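PDB 1WVG: CDP-glucose 4,6-dehydratase from Salmonella enterica subsp. enterica serovar Typhi, which catalyses the NAD(+)-dependent dehydration of CDP-D-glucose to CDP-4-dehydro-6-deoxy-D-glucose, an early step in making the CDP-3,6-dideoxy-D-mannose used for lipopolysaccharide O-antigen. Local coordinates for residues K125-I130 with V186-V191. Numbering follows the deposited sequence.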
ATOM      1  N   LYS A 125       6.760 -23.169 -26.171  1.00 25.82           N
ATOM      2  CA  LYS A 125       7.342 -23.254 -24.855  1.00 25.06           C
ATOM      3  C   LYS A 125       7.496 -21.946 -24.089  1.00 33.08           C
ATOM      4  O   LYS A 125       7.349 -21.937 -22.867  1.00 22.24           O
ATOM      5  CB  LYS A 125       8.709 -23.927 -24.943  1.00 25.33           C
ATOM      6  CG  LYS A 125       8.621 -25.441 -24.851  1.00 63.55           C
ATOM      7  CD  LYS A 125       7.746 -26.044 -25.949  1.00 81.61           C
ATOM      8  CE  LYS A 125       8.541 -26.899 -26.888  1.00100.00           C
ATOM      9  NZ  LYS A 125       8.142 -26.815 -28.329  1.00100.00           N
ATOM     10  N   ALA A 126       7.871 -20.865 -24.782  1.00 19.72           N
ATOM     11  CA  ALA A 126       8.123 -19.627 -24.101  1.00 18.02           C
ATOM     12  C   ALA A 126       7.436 -18.508 -24.813  1.00 31.08           C
ATOM     13  O   ALA A 126       7.469 -18.458 -26.029  1.00 24.78           O
ATOM     14  CB  ALA A 126       9.618 -19.362 -24.085  1.00 12.80           C
ATOM     15  N   VAL A 127       6.781 -17.660 -24.045  1.00 20.70           N
ATOM     16  CA  VAL A 127       6.096 -16.508 -24.568  1.00 17.15           C
ATOM     17  C   VAL A 127       6.584 -15.294 -23.799  1.00 19.97           C
ATOM     18  O   VAL A 127       6.514 -15.234 -22.569  1.00 18.11           O
ATOM     19  CB  VAL A 127       4.582 -16.616 -24.518  1.00 19.16           C
ATOM     20  CG1 VAL A 127       3.971 -15.380 -25.186  1.00 19.60           C
ATOM     21  CG2 VAL A 127       4.097 -17.878 -25.207  1.00 15.23           C
ATOM     22  N   VAL A 128       7.126 -14.348 -24.552  1.00 21.89           N
ATOM     23  CA  VAL A 128       7.641 -13.098 -24.016  1.00 20.17           C
ATOM     24  C   VAL A 128       6.757 -11.950 -24.477  1.00 25.35           C
ATOM     25  O   VAL A 128       6.849 -11.496 -25.615  1.00 16.37           O
ATOM     26  CB  VAL A 128       9.095 -12.831 -24.364  1.00 17.79           C
ATOM     27  CG1 VAL A 128       9.525 -11.522 -23.720  1.00 16.07           C
ATOM     28  CG2 VAL A 128       9.970 -13.988 -23.851  1.00 13.66           C
ATOM     29  N   ASN A 129       5.873 -11.488 -23.583  1.00 19.39           N
ATOM     30  CA  ASN A 129       4.950 -10.401 -23.876  1.00 17.65           C
ATOM     31  C   ASN A 129       5.562  -9.024 -23.556  1.00 27.17           C
ATOM     32  O   ASN A 129       5.760  -8.648 -22.414  1.00 21.35           O
ATOM     33  CB  ASN A 129       3.569 -10.653 -23.204  1.00 17.99           C
ATOM     34  CG  ASN A 129       2.602  -9.471 -23.266  1.00 30.13           C
ATOM     35  OD1 ASN A 129       2.479  -8.862 -24.320  1.00 31.95           O
ATOM     36  ND2 ASN A 129       1.924  -9.116 -22.161  1.00 20.36           N
ATOM     37  N   ILE A 130       5.875  -8.255 -24.581  1.00 20.92           N
ATOM     38  CA  ILE A 130       6.434  -6.946 -24.391  1.00 15.19           C
ATOM     39  C   ILE A 130       5.367  -5.912 -24.072  1.00 23.86           C
ATOM     40  O   ILE A 130       4.479  -5.624 -24.885  1.00 18.85           O
ATOM     41  CB  ILE A 130       7.160  -6.463 -25.639  1.00 21.50           C
ATOM     42  CG1 ILE A 130       8.528  -7.134 -25.728  1.00 20.08           C
ATOM     43  CG2 ILE A 130       7.317  -4.941 -25.512  1.00 23.79           C
ATOM     44  CD1 ILE A 130       8.439  -8.623 -25.920  1.00 16.01           C
ATOM     45  N   VAL A 186       3.603 -24.219 -21.059  1.00 31.94           N
ATOM     46  CA  VAL A 186       3.838 -22.803 -21.401  1.00 28.85           C
ATOM     47  C   VAL A 186       4.485 -21.845 -20.382  1.00 35.80           C
ATOM     48  O   VAL A 186       4.019 -21.674 -19.281  1.00 38.60           O
ATOM     49  CB  VAL A 186       2.640 -22.092 -22.010  1.00 25.63           C
ATOM     50  CG1 VAL A 186       3.092 -20.681 -22.381  1.00 30.75           C
ATOM     51  CG2 VAL A 186       2.201 -22.777 -23.285  1.00 26.35           C
ATOM     52  N   GLY A 187       5.559 -21.162 -20.763  1.00 26.68           N
ATOM     53  CA  GLY A 187       6.184 -20.167 -19.910  1.00 23.06           C
ATOM     54  C   GLY A 187       5.769 -18.794 -20.472  1.00 27.91           C
ATOM     55  O   GLY A 187       5.910 -18.533 -21.663  1.00 25.37           O
ATOM     56  N   LEU A 188       5.232 -17.899 -19.642  1.00 23.69           N
ATOM     57  CA  LEU A 188       4.839 -16.613 -20.190  1.00 17.36           C
ATOM     58  C   LEU A 188       5.319 -15.508 -19.307  1.00 26.74           C
ATOM     59  O   LEU A 188       4.970 -15.477 -18.130  1.00 26.30           O
ATOM     60  CB  LEU A 188       3.321 -16.558 -20.207  1.00 15.03           C
ATOM     61  CG  LEU A 188       2.691 -15.194 -20.494  1.00 16.23           C
ATOM     62  CD1 LEU A 188       3.129 -14.596 -21.832  1.00 12.99           C
ATOM     63  CD2 LEU A 188       1.181 -15.420 -20.554  1.00 21.51           C
ATOM     64  N   ALA A 189       6.112 -14.612 -19.857  1.00 19.82           N
ATOM     65  CA  ALA A 189       6.600 -13.491 -19.091  1.00 15.41           C
ATOM     66  C   ALA A 189       6.169 -12.201 -19.754  1.00 18.64           C
ATOM     67  O   ALA A 189       6.067 -12.190 -20.967  1.00 18.57           O
ATOM     68  CB  ALA A 189       8.130 -13.485 -19.084  1.00 18.89           C
ATOM     69  N   SER A 190       5.907 -11.156 -18.925  1.00 21.04           N
ATOM     70  CA  SER A 190       5.591  -9.774 -19.321  1.00 15.43           C
ATOM     71  C   SER A 190       6.822  -9.000 -18.990  1.00 17.32           C
ATOM     72  O   SER A 190       7.321  -9.073 -17.884  1.00 16.81           O
ATOM     73  CB  SER A 190       4.394  -9.143 -18.655  1.00 18.82           C
ATOM     74  OG  SER A 190       3.227  -9.727 -19.221  1.00 19.42           O
ATOM     75  N   VAL A 191       7.365  -8.337 -19.998  1.00 18.36           N
ATOM     76  CA  VAL A 191       8.593  -7.614 -19.860  1.00 16.64           C
ATOM     77  C   VAL A 191       8.340  -6.140 -20.073  1.00 25.19           C
ATOM     78  O   VAL A 191       7.661  -5.749 -21.020  1.00 19.76           O
ATOM     79  CB  VAL A 191       9.638  -8.199 -20.804  1.00 17.05           C
ATOM     80  CG1 VAL A 191       9.932  -9.616 -20.327  1.00 10.41           C
ATOM     81  CG2 VAL A 191       8.971  -8.284 -22.155  1.00 15.03           C
TER
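Val127 and Leu188 meet on one face of the parallel Rossmann-fold sheet, where strand 126-130 runs beside residues 187-191, which open strand 187-197, with 13° between the two short segments. Leu188 turns CD1 across the gap, 3.5 Å from Val127 CG1, and the same methyl also lies against Val127 O. CG1 of Val127 stands anti to its own backbone N (chi1 -176°), leaving CG2 to face Val186 CG1 more loosely. Helix 100-121 packs on this apolar patch through Leu115, which touches both Val127 and Leu188. Farther along the same face a polar pair takes over: Asn129 ND2 donates to Ser190 OG at 3.3 Å, a long bond bent to 145° at the hydrogen, with the hydroxyl lying out of the amide plane. Ala168 of helix 156-175 touches both residues of this pair. The opposite face carries Val128, Ile130, Ala189 and Val191. There Val191 sets CG2 between its backbone N and carbonyl carbon, which brings this methyl to Val128 CG1, 3.6 Å away, and to Ile130 CG1; the Val128 and Val191 side chains cross at about a right angle. Tyr242 of helix 236-251 touches Ile130 and Val191, and Ile130 also touches the bound adenosine-5-diphosphoribose, placing this end of the strand pair at a pocket consistent with the NAD(+) site of this Rossmann fold. Between the faces, five backbone bonds run from Gly187 N to Lys125 O through to Val191 N and Asn129 O. On its other edge strand 126-130 pairs with strand 83-86, so both of its edges are paired. Val127 O receives Ala189 N at 2.8 Å and, in addition, a CA-H...O contact from Leu188 CA at 3.2 Å.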